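Local coordinates for protein condensin complex subunit 3 (Schizosaccharomyces pombe, PDB 5OQR) that serves as a regulatory subunit of the condensin complex, which is required to convert interphase chromatin into condensed, mitotic-like chromosomes, at residues I162-L167 with N187-F192; V179-E184 with R205-A210; I183-S188 with L213-D218; E195-V200 with L231-N236. All coordinates share one frame; numbering follows the deposited sequence.

Contact 1: I162-L167 with N187-F192; sequences ILLFLL and NSTLPF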
loop_
_atom_site.group_PDB
_atom_site.type_symbol
_atom_site.label_atom_id
_atom_site.label_comp_id
_atom_site.label_asym_id
_atom_site.label_seq_id
_atom_site.Cartn_x
_atom_site.Cartn_y
_atom_site.Cartn_z
ATOM N N ILE A 162 4.587 -27.478 -0.802
ATOM C CA ILE A 162 3.325 -27.363 -1.524
ATOM C C ILE A 162 2.429 -26.318 -0.877
ATOM O O ILE A 162 1.684 -25.613 -1.568
ATOM C CB ILE A 162 2.642 -28.740 -1.589
ATOM C CG1 ILE A 162 3.466 -29.679 -2.471
ATOM C CG2 ILE A 162 1.214 -28.623 -2.122
ATOM C CD1 ILE A 162 3.153 -31.126 -2.264
ATOM N N LEU A 163 2.479 -26.198 0.450
ATOM C CA LEU A 163 1.634 -25.229 1.135
ATOM C C LEU A 163 2.115 -23.806 0.882
ATOM O O LEU A 163 1.307 -22.912 0.608
ATOM C CB LEU A 163 1.602 -25.546 2.628
ATOM C CG LEU A 163 1.033 -26.934 2.941
ATOM C CD1 LEU A 163 1.280 -27.313 4.391
ATOM C CD2 LEU A 163 -0.456 -26.995 2.621
ATOM N N LEU A 164 3.427 -23.576 0.967
ATOM C CA LEU A 164 3.981 -22.294 0.543
ATOM C C LEU A 164 3.491 -21.929 -0.850
ATOM O O LEU A 164 3.222 -20.759 -1.142
ATOM C CB LEU A 164 5.509 -22.353 0.550
ATOM C CG LEU A 164 6.212 -22.804 1.829
ATOM C CD1 LEU A 164 7.693 -23.011 1.549
ATOM C CD2 LEU A 164 6.014 -21.791 2.938
ATOM N N PHE A 165 3.364 -22.931 -1.718
ATOM C CA PHE A 165 3.043 -22.690 -3.118
ATOM C C PHE A 165 1.605 -22.214 -3.288
ATOM O O PHE A 165 1.337 -21.304 -4.081
ATOM C CB PHE A 165 3.309 -23.972 -3.909
ATOM C CG PHE A 165 2.751 -23.969 -5.298
ATOM C CD1 PHE A 165 1.508 -24.519 -5.555
ATOM C CD2 PHE A 165 3.477 -23.443 -6.351
ATOM C CE1 PHE A 165 0.993 -24.531 -6.832
ATOM C CE2 PHE A 165 2.966 -23.452 -7.633
ATOM C CZ PHE A 165 1.723 -23.999 -7.874
ATOM N N LEU A 166 0.666 -22.810 -2.550
ATOM C CA LEU A 166 -0.726 -22.379 -2.624
ATOM C C LEU A 166 -0.939 -21.077 -1.865
ATOM O O LEU A 166 -1.564 -20.143 -2.380
ATOM C CB LEU A 166 -1.641 -23.472 -2.073
ATOM C CG LEU A 166 -1.704 -24.760 -2.892
ATOM C CD1 LEU A 166 -2.447 -25.829 -2.126
ATOM C CD2 LEU A 166 -2.368 -24.508 -4.235
ATOM N N LEU A 167 -0.434 -21.008 -0.634
ATOM C CA LEU A 167 -0.454 -19.785 0.159
ATOM C C LEU A 167 -0.027 -18.591 -0.682
ATOM O O LEU A 167 -0.548 -17.484 -0.522
ATOM C CB LEU A 167 0.472 -19.936 1.367
ATOM C CG LEU A 167 0.717 -18.691 2.218
ATOM C CD1 LEU A 167 -0.550 -18.302 2.947
ATOM C CD2 LEU A 167 1.855 -18.929 3.194
ATOM N N ASN A 187 11.773 -20.153 10.117
ATOM C CA ASN A 187 12.481 -19.207 9.260
ATOM C C ASN A 187 12.329 -19.553 7.787
ATOM O O ASN A 187 12.398 -18.666 6.929
ATOM C CB ASN A 187 13.964 -19.169 9.632
ATOM C CG ASN A 187 14.718 -20.385 9.136
ATOM O OD1 ASN A 187 14.177 -21.491 9.098
ATOM N ND2 ASN A 187 15.969 -20.186 8.742
ATOM N N SER A 188 12.140 -20.834 7.469
ATOM C CA SER A 188 11.908 -21.224 6.082
ATOM C C SER A 188 10.528 -20.776 5.617
ATOM O O SER A 188 10.375 -20.238 4.515
ATOM C CB SER A 188 12.059 -22.737 5.935
ATOM O OG SER A 188 11.181 -23.420 6.814
ATOM N N THR A 189 9.512 -20.991 6.449
ATOM C CA THR A 189 8.147 -20.596 6.130
ATOM C C THR A 189 7.843 -19.152 6.503
ATOM O O THR A 189 6.848 -18.597 6.023
ATOM C CB THR A 189 7.155 -21.514 6.852
ATOM O OG1 THR A 189 7.298 -21.359 8.270
ATOM C CG2 THR A 189 7.402 -22.969 6.484
ATOM N N LEU A 190 8.677 -18.537 7.340
ATOM C CA LEU A 190 8.383 -17.194 7.839
ATOM C C LEU A 190 8.276 -16.167 6.719
ATOM O O LEU A 190 7.276 -15.431 6.682
ATOM C CB LEU A 190 9.449 -16.810 8.873
ATOM C CG LEU A 190 9.255 -15.614 9.813
ATOM C CD1 LEU A 190 7.901 -14.965 9.678
ATOM C CD2 LEU A 190 9.479 -16.060 11.250
ATOM N N PRO A 191 9.226 -16.060 5.789
ATOM C CA PRO A 191 9.135 -14.992 4.779
ATOM C C PRO A 191 7.824 -14.978 4.014
ATOM O O PRO A 191 7.397 -13.913 3.550
ATOM C CB PRO A 191 10.321 -15.290 3.852
ATOM C CG PRO A 191 11.269 -16.070 4.681
ATOM C CD PRO A 191 10.426 -16.892 5.599
ATOM N N PHE A 192 7.167 -16.129 3.870
ATOM C CA PHE A 192 5.968 -16.199 3.046
ATOM C C PHE A 192 4.718 -15.791 3.814
ATOM O O PHE A 192 3.804 -15.204 3.224
ATOM C CB PHE A 192 5.809 -17.609 2.481
ATOM C CG PHE A 192 6.999 -18.078 1.696
ATOM C CD1 PHE A 192 7.061 -17.889 0.326
ATOM C CD2 PHE A 192 8.064 -18.695 2.332
ATOM C CE1 PHE A 192 8.158 -18.314 -0.397
ATOM C CE2 PHE A 192 9.163 -19.122 1.615
ATOM C CZ PHE A 192 9.211 -18.931 0.250
#
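The phenyl ring of F192 takes L164 against one face and has backbone oxygens at its edge. CD1 of L164 lies over that face, 4.2 Å from CE2 of F192, while the other methyl, L164 CD2, comes 3.8 Å from CD2 of F192, so both branches of the leucine meet the ring. In the ring plane, at the edge, sit the carbonyl oxygens of S188 and T189; T189 O also accepts the backbone N-H of F192. The leucine and phenylalanine side chains cross at about a right angle. With CG of F192 anti to the carbonyl carbon (chi1 -56°), the ring leans toward the helix that carries L164.

L164 CD2 serves a second neighbour as well, the T189 methyl CG2, at 4.0 Å. This places the leucine tip between an aromatic ring and a threonine whose two branches do different work: CG2 joins the apolar contact, and OG1 turns to the chain itself, hydrogen-bonded to E184 O and to S186 N. One turn further along the helix, L167 CD2 adds a looser apolar touch on F192 CB at 4.2 Å. No hydrogen bond crosses between the segments.

Both segments belong to HEAT repeat 4. Helix 158-169 presents L164 and L167 to the start of helix 190-195, L163 and L167 also rest on V179 of helix 173-182, and L163 and L166 meet V142 of helix 135-145. F165, pointing away, meets an aromatic side chain of the other protein chain.

Contact 2: V179-E184 with R205-A210; sequences VLLNIE and RKCVYA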
loop_
_atom_site.group_PDB
_atom_site.type_symbol
_atom_site.label_atom_id
_atom_site.label_comp_id
_atom_site.label_asym_id
_atom_site.label_seq_id
_atom_site.Cartn_x
_atom_site.Cartn_y
_atom_site.Cartn_z
ATOM N N VAL A 179 -4.303 -22.264 4.498
ATOM C CA VAL A 179 -2.880 -22.591 4.506
ATOM C C VAL A 179 -2.154 -21.703 5.506
ATOM O O VAL A 179 -1.261 -22.152 6.235
ATOM C CB VAL A 179 -2.280 -22.442 3.094
ATOM C CG1 VAL A 179 -0.883 -23.024 3.057
ATOM C CG2 VAL A 179 -3.155 -23.113 2.041
ATOM N N LEU A 180 -2.534 -20.427 5.556
ATOM C CA LEU A 180 -1.889 -19.478 6.451
ATOM C C LEU A 180 -2.100 -19.848 7.912
ATOM O O LEU A 180 -1.271 -19.506 8.764
ATOM C CB LEU A 180 -2.429 -18.076 6.167
ATOM C CG LEU A 180 -1.938 -16.900 7.010
ATOM C CD1 LEU A 180 -0.423 -16.877 7.115
ATOM C CD2 LEU A 180 -2.459 -15.608 6.402
ATOM N N LEU A 181 -3.187 -20.551 8.221
ATOM C CA LEU A 181 -3.554 -20.838 9.602
ATOM C C LEU A 181 -3.048 -22.184 10.104
ATOM O O LEU A 181 -3.136 -22.443 11.310
ATOM C CB LEU A 181 -5.076 -20.788 9.757
ATOM C CG LEU A 181 -5.668 -19.435 10.151
ATOM C CD1 LEU A 181 -7.172 -19.439 9.956
ATOM C CD2 LEU A 181 -5.321 -19.105 11.594
ATOM N N ASN A 182 -2.525 -23.043 9.229
ATOM C CA ASN A 182 -2.104 -24.378 9.630
ATOM C C ASN A 182 -0.683 -24.730 9.223
ATOM O O ASN A 182 -0.203 -25.800 9.612
ATOM C CB ASN A 182 -3.057 -25.433 9.046
ATOM C CG ASN A 182 -4.505 -25.169 9.403
ATOM O OD1 ASN A 182 -5.017 -25.688 10.394
ATOM N ND2 ASN A 182 -5.171 -24.351 8.597
ATOM N N ILE A 183 0.008 -23.875 8.469
ATOM C CA ILE A 183 1.375 -24.185 8.069
ATOM C C ILE A 183 2.318 -24.010 9.256
ATOM O O ILE A 183 2.049 -23.263 10.204
ATOM C CB ILE A 183 1.801 -23.309 6.880
ATOM C CG1 ILE A 183 3.203 -23.695 6.407
ATOM C CG2 ILE A 183 1.758 -21.831 7.258
ATOM C CD1 ILE A 183 3.502 -23.270 4.990
ATOM N N GLU A 184 3.444 -24.719 9.202
ATOM C CA GLU A 184 4.435 -24.622 10.264
ATOM C C GLU A 184 5.096 -23.249 10.240
ATOM O O GLU A 184 5.249 -22.624 9.188
ATOM C CB GLU A 184 5.493 -25.721 10.129
ATOM C CG GLU A 184 6.705 -25.364 9.262
ATOM C CD GLU A 184 7.756 -26.456 9.253
ATOM O OE1 GLU A 184 7.796 -27.243 8.281
ATOM O OE2 GLU A 184 8.537 -26.530 10.228
ATOM N N ARG A 205 -4.802 -10.544 5.784
ATOM C CA ARG A 205 -3.846 -9.654 6.434
ATOM C C ARG A 205 -4.021 -9.686 7.946
ATOM O O ARG A 205 -3.054 -9.862 8.693
ATOM C CB ARG A 205 -4.016 -8.231 5.908
ATOM C CG ARG A 205 -3.419 -8.001 4.537
ATOM C CD ARG A 205 -3.545 -6.550 4.113
ATOM N NE ARG A 205 -4.602 -6.365 3.117
ATOM C CZ ARG A 205 -5.617 -5.509 3.213
ATOM N NH1 ARG A 205 -6.507 -5.438 2.232
ATOM N NH2 ARG A 205 -5.747 -4.711 4.262
ATOM N N LYS A 206 -5.258 -9.522 8.410
ATOM C CA LYS A 206 -5.523 -9.524 9.842
ATOM C C LYS A 206 -5.107 -10.836 10.493
ATOM O O LYS A 206 -4.685 -10.845 11.654
ATOM C CB LYS A 206 -7.005 -9.257 10.087
ATOM C CG LYS A 206 -7.439 -9.443 11.515
ATOM C CD LYS A 206 -8.813 -8.866 11.722
ATOM C CE LYS A 206 -9.548 -9.579 12.826
ATOM N NZ LYS A 206 -8.871 -9.468 14.144
ATOM N N CYS A 207 -5.221 -11.951 9.770
ATOM C CA CYS A 207 -4.852 -13.239 10.345
ATOM C C CYS A 207 -3.373 -13.295 10.696
ATOM O O CYS A 207 -2.993 -13.958 11.667
ATOM C CB CYS A 207 -5.207 -14.369 9.379
ATOM S SG CYS A 207 -6.783 -15.163 9.744
ATOM N N VAL A 208 -2.527 -12.608 9.928
ATOM C CA VAL A 208 -1.091 -12.662 10.182
ATOM C C VAL A 208 -0.774 -12.060 11.544
ATOM O O VAL A 208 0.029 -12.605 12.311
ATOM C CB VAL A 208 -0.314 -11.951 9.058
ATOM C CG1 VAL A 208 1.179 -12.193 9.215
ATOM C CG2 VAL A 208 -0.778 -12.422 7.687
ATOM N N TYR A 209 -1.402 -10.929 11.869
ATOM C CA TYR A 209 -1.166 -10.285 13.154
ATOM C C TYR A 209 -1.972 -10.924 14.275
ATOM O O TYR A 209 -1.507 -10.968 15.419
ATOM C CB TYR A 209 -1.512 -8.797 13.070
ATOM C CG TYR A 209 -0.893 -8.075 11.896
ATOM C CD1 TYR A 209 0.466 -7.799 11.863
ATOM C CD2 TYR A 209 -1.673 -7.656 10.828
ATOM C CE1 TYR A 209 1.033 -7.137 10.793
ATOM C CE2 TYR A 209 -1.117 -6.992 9.755
ATOM C CZ TYR A 209 0.237 -6.734 9.742
ATOM O OH TYR A 209 0.797 -6.070 8.673
ATOM N N ALA A 210 -3.169 -11.426 13.971
ATOM C CA ALA A 210 -4.082 -11.871 15.017
ATOM C C ALA A 210 -3.778 -13.289 15.485
ATOM O O ALA A 210 -3.917 -13.590 16.675
ATOM C CB ALA A 210 -5.524 -11.783 14.519
#
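L180 carries this contact, its CD2 methyl lying 3.8 Å from CG2 of V208 and 4.2 Å from CB of C207. The leucine and valine side chains cross at about a right angle, methyl against methyl. L180 reaches across because its CG is anti to the backbone N (chi1 178°), which extends the branch toward helix 202-212. Beside it, L181 brings CD1 to 4.3 Å from the C207 sulfur, SG, adding to the apolar patch. No hydrogen bond joins the two segments.

Further out, L180 also packs on L167 of helix 158-169, and V208 on R196 in the loop after helix 190-195. R205, on the other side of its helix, is anchored by a salt bridge to D237 and by hydrogen bonds to D199 O and V200 O. Y209 meets V242 and W233, so that helix 202-212 also packs on helices 240-257 and 224-235.

Apolar packing between helices of successive layers is characteristic of the HEAT-repeat alpha-solenoid, and here it joins helix 173-182 of HEAT repeat 4 to helix 202-212.

Contact 3: I183-S188 with L213-D218; sequences IEVSNS and LPKIGD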
loop_
_atom_site.group_PDB
_atom_site.type_symbol
_atom_site.label_atom_id
_atom_site.label_comp_id
_atom_site.label_asym_id
_atom_site.label_seq_id
_atom_site.Cartn_x
_atom_site.Cartn_y
_atom_site.Cartn_z
ATOM N N ILE A 183 0.008 -23.875 8.469
ATOM C CA ILE A 183 1.375 -24.185 8.069
ATOM C C ILE A 183 2.318 -24.010 9.256
ATOM O O ILE A 183 2.049 -23.263 10.204
ATOM C CB ILE A 183 1.801 -23.309 6.880
ATOM C CG1 ILE A 183 3.203 -23.695 6.407
ATOM C CG2 ILE A 183 1.758 -21.831 7.258
ATOM C CD1 ILE A 183 3.502 -23.270 4.990
ATOM N N GLU A 184 3.444 -24.719 9.202
ATOM C CA GLU A 184 4.435 -24.622 10.264
ATOM C C GLU A 184 5.096 -23.249 10.240
ATOM O O GLU A 184 5.249 -22.624 9.188
ATOM C CB GLU A 184 5.493 -25.721 10.129
ATOM C CG GLU A 184 6.705 -25.364 9.262
ATOM C CD GLU A 184 7.756 -26.456 9.253
ATOM O OE1 GLU A 184 7.796 -27.243 8.281
ATOM O OE2 GLU A 184 8.537 -26.530 10.228
ATOM N N VAL A 185 5.494 -22.786 11.419
ATOM C CA VAL A 185 6.107 -21.476 11.584
ATOM C C VAL A 185 7.600 -21.684 11.800
ATOM O O VAL A 185 8.022 -22.212 12.835
ATOM C CB VAL A 185 5.475 -20.703 12.749
ATOM C CG1 VAL A 185 6.187 -19.381 12.970
ATOM C CG2 VAL A 185 3.997 -20.469 12.483
ATOM N N SER A 186 8.402 -21.269 10.823
ATOM C CA SER A 186 9.850 -21.368 10.929
ATOM C C SER A 186 10.478 -20.416 9.922
ATOM O O SER A 186 9.817 -19.939 8.996
ATOM C CB SER A 186 10.333 -22.802 10.694
ATOM O OG SER A 186 11.745 -22.877 10.777
ATOM N N ASN A 187 11.773 -20.153 10.117
ATOM C CA ASN A 187 12.481 -19.207 9.260
ATOM C C ASN A 187 12.329 -19.553 7.787
ATOM O O ASN A 187 12.398 -18.666 6.929
ATOM C CB ASN A 187 13.964 -19.169 9.632
ATOM C CG ASN A 187 14.718 -20.385 9.136
ATOM O OD1 ASN A 187 14.177 -21.491 9.098
ATOM N ND2 ASN A 187 15.969 -20.186 8.742
ATOM N N SER A 188 12.140 -20.834 7.469
ATOM C CA SER A 188 11.908 -21.224 6.082
ATOM C C SER A 188 10.528 -20.776 5.617
ATOM O O SER A 188 10.375 -20.238 4.515
ATOM C CB SER A 188 12.059 -22.737 5.935
ATOM O OG SER A 188 11.181 -23.420 6.814
ATOM N N LEU A 213 1.329 -14.694 13.996
ATOM C CA LEU A 213 2.517 -14.151 14.638
ATOM C C LEU A 213 2.533 -14.491 16.124
ATOM O O LEU A 213 3.580 -14.888 16.649
ATOM C CB LEU A 213 2.598 -12.639 14.423
ATOM C CG LEU A 213 3.198 -12.240 13.071
ATOM C CD1 LEU A 213 2.876 -10.801 12.729
ATOM C CD2 LEU A 213 4.701 -12.452 13.074
ATOM N N PRO A 214 1.418 -14.337 16.841
ATOM C CA PRO A 214 1.387 -14.803 18.236
ATOM C C PRO A 214 1.956 -16.197 18.429
ATOM O O PRO A 214 2.543 -16.477 19.483
ATOM C CB PRO A 214 -0.105 -14.755 18.582
ATOM C CG PRO A 214 -0.717 -13.783 17.615
ATOM C CD PRO A 214 0.276 -13.459 16.538
ATOM N N LYS A 215 1.798 -17.088 17.447
ATOM C CA LYS A 215 2.374 -18.424 17.562
ATOM C C LYS A 215 3.877 -18.361 17.787
ATOM O O LYS A 215 4.440 -19.227 18.465
ATOM C CB LYS A 215 2.046 -19.247 16.315
ATOM C CG LYS A 215 0.733 -20.010 16.419
ATOM C CD LYS A 215 -0.043 -20.015 15.111
ATOM C CE LYS A 215 0.709 -20.728 14.001
ATOM N NZ LYS A 215 -0.141 -20.921 12.792
ATOM N N ILE A 216 4.543 -17.350 17.232
ATOM C CA ILE A 216 5.946 -17.111 17.548
ATOM C C ILE A 216 6.023 -16.534 18.954
ATOM O O ILE A 216 5.462 -15.469 19.234
ATOM C CB ILE A 216 6.588 -16.171 16.520
ATOM C CG1 ILE A 216 6.456 -16.752 15.112
ATOM C CG2 ILE A 216 8.058 -15.962 16.838
ATOM C CD1 ILE A 216 6.453 -15.714 14.030
ATOM N N GLY A 217 6.712 -17.242 19.849
ATOM C CA GLY A 217 6.700 -16.856 21.251
ATOM C C GLY A 217 7.150 -15.425 21.470
ATOM O O GLY A 217 6.498 -14.656 22.180
ATOM N N ASP A 218 8.267 -15.045 20.854
ATOM C CA ASP A 218 8.900 -13.762 21.110
ATOM C C ASP A 218 9.147 -13.031 19.800
ATOM O O ASP A 218 9.527 -13.644 18.798
ATOM C CB ASP A 218 10.222 -13.949 21.858
ATOM C CG ASP A 218 10.723 -12.670 22.482
ATOM O OD1 ASP A 218 10.363 -11.585 21.979
ATOM O OD2 ASP A 218 11.477 -12.747 23.474
#
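V185 spreads its two methyls over different partners, CG1 against I216 and CG2 against K215. The valine and isoleucine side chains cross obliquely, with CG1 of V185 3.4 Å from CG1 of I216 and 3.8 Å from its terminal methyl, CD1. I216 CG1 stands anti to the carbonyl carbon (chi1 -58°), and this brings the longer branch, rather than CG2, up to the valine.

K215 comes in at a slant on the other methyl. Its chain bends at chi2 and chi3, laying CE 3.6 Å from CG2 of V185, so that the lysine acts here through its aliphatic part. The ammonium end travels on toward the backbone of I183, but K215 NZ stops 4.1 Å from I183 O, too far for a hydrogen bond. An alanine at V185 would lose both branches, and is likely to leave the I216 tip and K215 CE without the surface that they pack on.

The contact is loop against loop. Segment 183-188 leads from helix 173-182 to helix 190-195, and segment 213-218 follows helix 202-212 on the way to helix 224-235. Outside the pair, I216 touches Y221, L213 packs on M249 of helix 240-257, and I183 rests on L163 of helix 158-169.

Contact 4: E195-V200 with L231-N236; sequences ERARDV and LKWGLN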
loop_
_atom_site.group_PDB
_atom_site.type_symbol
_atom_site.label_atom_id
_atom_site.label_comp_id
_atom_site.label_asym_id
_atom_site.label_seq_id
_atom_site.Cartn_x
_atom_site.Cartn_y
_atom_site.Cartn_z
ATOM N N GLU A 195 4.652 -12.021 3.853
ATOM C CA GLU A 195 4.146 -11.479 2.599
ATOM C C GLU A 195 2.629 -11.357 2.627
ATOM O O GLU A 195 2.070 -10.436 2.019
ATOM C CB GLU A 195 4.588 -12.357 1.430
ATOM C CG GLU A 195 4.209 -11.804 0.067
ATOM C CD GLU A 195 4.629 -12.712 -1.070
ATOM O OE1 GLU A 195 4.428 -13.941 -0.956
ATOM O OE2 GLU A 195 5.166 -12.200 -2.075
ATOM N N ARG A 196 1.948 -12.263 3.330
ATOM C CA ARG A 196 0.494 -12.200 3.405
ATOM C C ARG A 196 0.016 -10.960 4.143
ATOM O O ARG A 196 -1.144 -10.568 3.985
ATOM C CB ARG A 196 -0.065 -13.447 4.091
ATOM C CG ARG A 196 0.482 -14.774 3.583
ATOM C CD ARG A 196 0.789 -14.784 2.090
ATOM N NE ARG A 196 -0.297 -14.254 1.274
ATOM C CZ ARG A 196 -0.188 -13.984 -0.023
ATOM N NH1 ARG A 196 0.959 -14.193 -0.653
ATOM N NH2 ARG A 196 -1.225 -13.502 -0.691
ATOM N N ALA A 197 0.880 -10.334 4.944
ATOM C CA ALA A 197 0.534 -9.058 5.552
ATOM C C ALA A 197 0.164 -8.010 4.513
ATOM O O ALA A 197 -0.378 -6.963 4.881
ATOM C CB ALA A 197 1.692 -8.555 6.412
ATOM N N ARG A 198 0.448 -8.261 3.233
ATOM C CA ARG A 198 -0.018 -7.417 2.140
ATOM C C ARG A 198 -0.973 -8.166 1.217
ATOM O O ARG A 198 -1.133 -7.785 0.053
ATOM C CB ARG A 198 1.167 -6.866 1.345
ATOM C CG ARG A 198 2.058 -5.916 2.131
ATOM C CD ARG A 198 1.319 -4.647 2.533
ATOM N NE ARG A 198 0.960 -3.826 1.381
ATOM C CZ ARG A 198 0.193 -2.741 1.447
ATOM N NH1 ARG A 198 -0.075 -2.053 0.346
ATOM N NH2 ARG A 198 -0.310 -2.346 2.608
ATOM N N ASP A 199 -1.607 -9.224 1.714
ATOM C CA ASP A 199 -2.604 -9.936 0.930
ATOM C C ASP A 199 -3.713 -8.981 0.503
ATOM O O ASP A 199 -3.980 -7.970 1.158
ATOM C CB ASP A 199 -3.188 -11.091 1.741
ATOM C CG ASP A 199 -4.002 -12.048 0.895
ATOM O OD1 ASP A 199 -3.453 -13.092 0.485
ATOM O OD2 ASP A 199 -5.189 -11.757 0.638
ATOM N N VAL A 200 -4.368 -9.312 -0.613
ATOM C CA VAL A 200 -5.412 -8.435 -1.132
ATOM C C VAL A 200 -6.628 -8.467 -0.221
ATOM O O VAL A 200 -7.386 -7.492 -0.147
ATOM C CB VAL A 200 -5.805 -8.817 -2.572
ATOM C CG1 VAL A 200 -6.606 -7.697 -3.212
ATOM C CG2 VAL A 200 -4.590 -9.142 -3.407
ATOM N N LEU A 231 5.530 -3.785 11.490
ATOM C CA LEU A 231 4.802 -2.654 12.053
ATOM C C LEU A 231 4.492 -1.610 10.990
ATOM O O LEU A 231 3.415 -1.005 11.001
ATOM C CB LEU A 231 5.608 -2.036 13.195
ATOM C CG LEU A 231 5.991 -2.989 14.327
ATOM C CD1 LEU A 231 6.847 -2.265 15.350
ATOM C CD2 LEU A 231 4.754 -3.580 14.982
ATOM N N LYS A 232 5.421 -1.386 10.061
ATOM C CA LYS A 232 5.177 -0.419 8.997
ATOM C C LYS A 232 3.927 -0.783 8.210
ATOM O O LYS A 232 3.083 0.075 7.928
ATOM C CB LYS A 232 6.392 -0.341 8.073
ATOM C CG LYS A 232 6.327 0.798 7.066
ATOM C CD LYS A 232 7.424 0.697 6.021
ATOM C CE LYS A 232 7.168 -0.445 5.050
ATOM N NZ LYS A 232 8.172 -0.487 3.953
ATOM N N TRP A 233 3.788 -2.058 7.846
ATOM C CA TRP A 233 2.612 -2.494 7.102
ATOM C C TRP A 233 1.373 -2.504 7.987
ATOM O O TRP A 233 0.322 -1.975 7.608
ATOM C CB TRP A 233 2.858 -3.883 6.512
ATOM C CG TRP A 233 3.742 -3.892 5.304
ATOM C CD1 TRP A 233 3.915 -2.881 4.406
ATOM C CD2 TRP A 233 4.575 -4.969 4.861
ATOM N NE1 TRP A 233 4.801 -3.262 3.430
ATOM C CE2 TRP A 233 5.222 -4.539 3.686
ATOM C CE3 TRP A 233 4.835 -6.254 5.342
ATOM C CZ2 TRP A 233 6.114 -5.349 2.987
ATOM C CZ3 TRP A 233 5.721 -7.057 4.647
ATOM C CH2 TRP A 233 6.349 -6.602 3.483
ATOM N N GLY A 234 1.480 -3.096 9.177
ATOM C CA GLY A 234 0.307 -3.257 10.019
ATOM C C GLY A 234 -0.283 -1.934 10.468
ATOM O O GLY A 234 -1.484 -1.696 10.330
ATOM N N LEU A 235 0.555 -1.055 11.016
ATOM C CA LEU A 235 0.062 0.183 11.608
ATOM C C LEU A 235 -0.369 1.210 10.571
ATOM O O LEU A 235 -1.040 2.182 10.934
ATOM C CB LEU A 235 1.134 0.782 12.514
ATOM C CG LEU A 235 1.715 -0.173 13.559
ATOM C CD1 LEU A 235 2.720 0.564 14.421
ATOM C CD2 LEU A 235 0.620 -0.789 14.416
ATOM N N ASN A 236 -0.005 1.025 9.303
ATOM C CA ASN A 236 -0.428 1.910 8.227
ATOM C C ASN A 236 -1.491 1.277 7.341
ATOM O O ASN A 236 -1.844 1.850 6.307
ATOM C CB ASN A 236 0.777 2.319 7.377
ATOM C CG ASN A 236 1.638 3.365 8.051
ATOM O OD1 ASN A 236 1.139 4.391 8.510
ATOM N ND2 ASN A 236 2.937 3.107 8.122
#
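D199 OD1, in the loop from which A197 and R198 meet W233, is gripped by two arginines, R196 NH2 and R176 NE. The bond from R196 NH2 to D199 OD1 is 2.6 Å and nearly straight (179°). It lies in the guanidinium plane, but reaches the carboxylate from its anti side, 34° out of plane. E195 OE1, at 3.5 Å from R196 NH1, completes the salt-bridge network.

Bent at chi2 and chi3, R198 lies over one face of the W233 indole. Its CD sits 3.7 Å from the centroid of the five-membered ring, 11° off the normal, a CH-pi contact, and its CG is above the centre of the ring system. A197 CB adds a 4.0 Å touch at W233 CE3. W233 NE1 is hydrogen-bonded to an aromatic side chain of the other protein chain. A leucine in place of W233 would probably strip the R198 methylenes of their flat platform and leave that aromatic partner without its N-H donor. An aromatic ring of that chain meets W233 nearly perpendicularly, and E195 OE2 salt-bridges one of its basic side chains.

Helix 224-235 faces the loop between helices 190-195 and 202-212, with Y209 of the latter touching A197 and W233.

In the fold
The four contacts follow the chain through HEAT repeat 4 into HEAT repeat 5. Contacts 1 and 2 have centres 11 Å apart; their segments alternate along the chain and touch, L164 CD2 lying 3.6 Å from I183 CD1. Contacts 2 and 3 share I183 and E184, and V208 O is 3.0 Å from L213 N, a probable hydrogen bond where helix 202-212 runs out. The centre of contact 4 is 12 Å from that of contact 2, and R205 CG packs 3.2 Å from A197 O. Contacts 3 and 4 do not touch, their nearest atoms being about 7 Å apart. Contacts 1, 2 and 4 all come within reach of the other protein chain, whereas contact 3 does not.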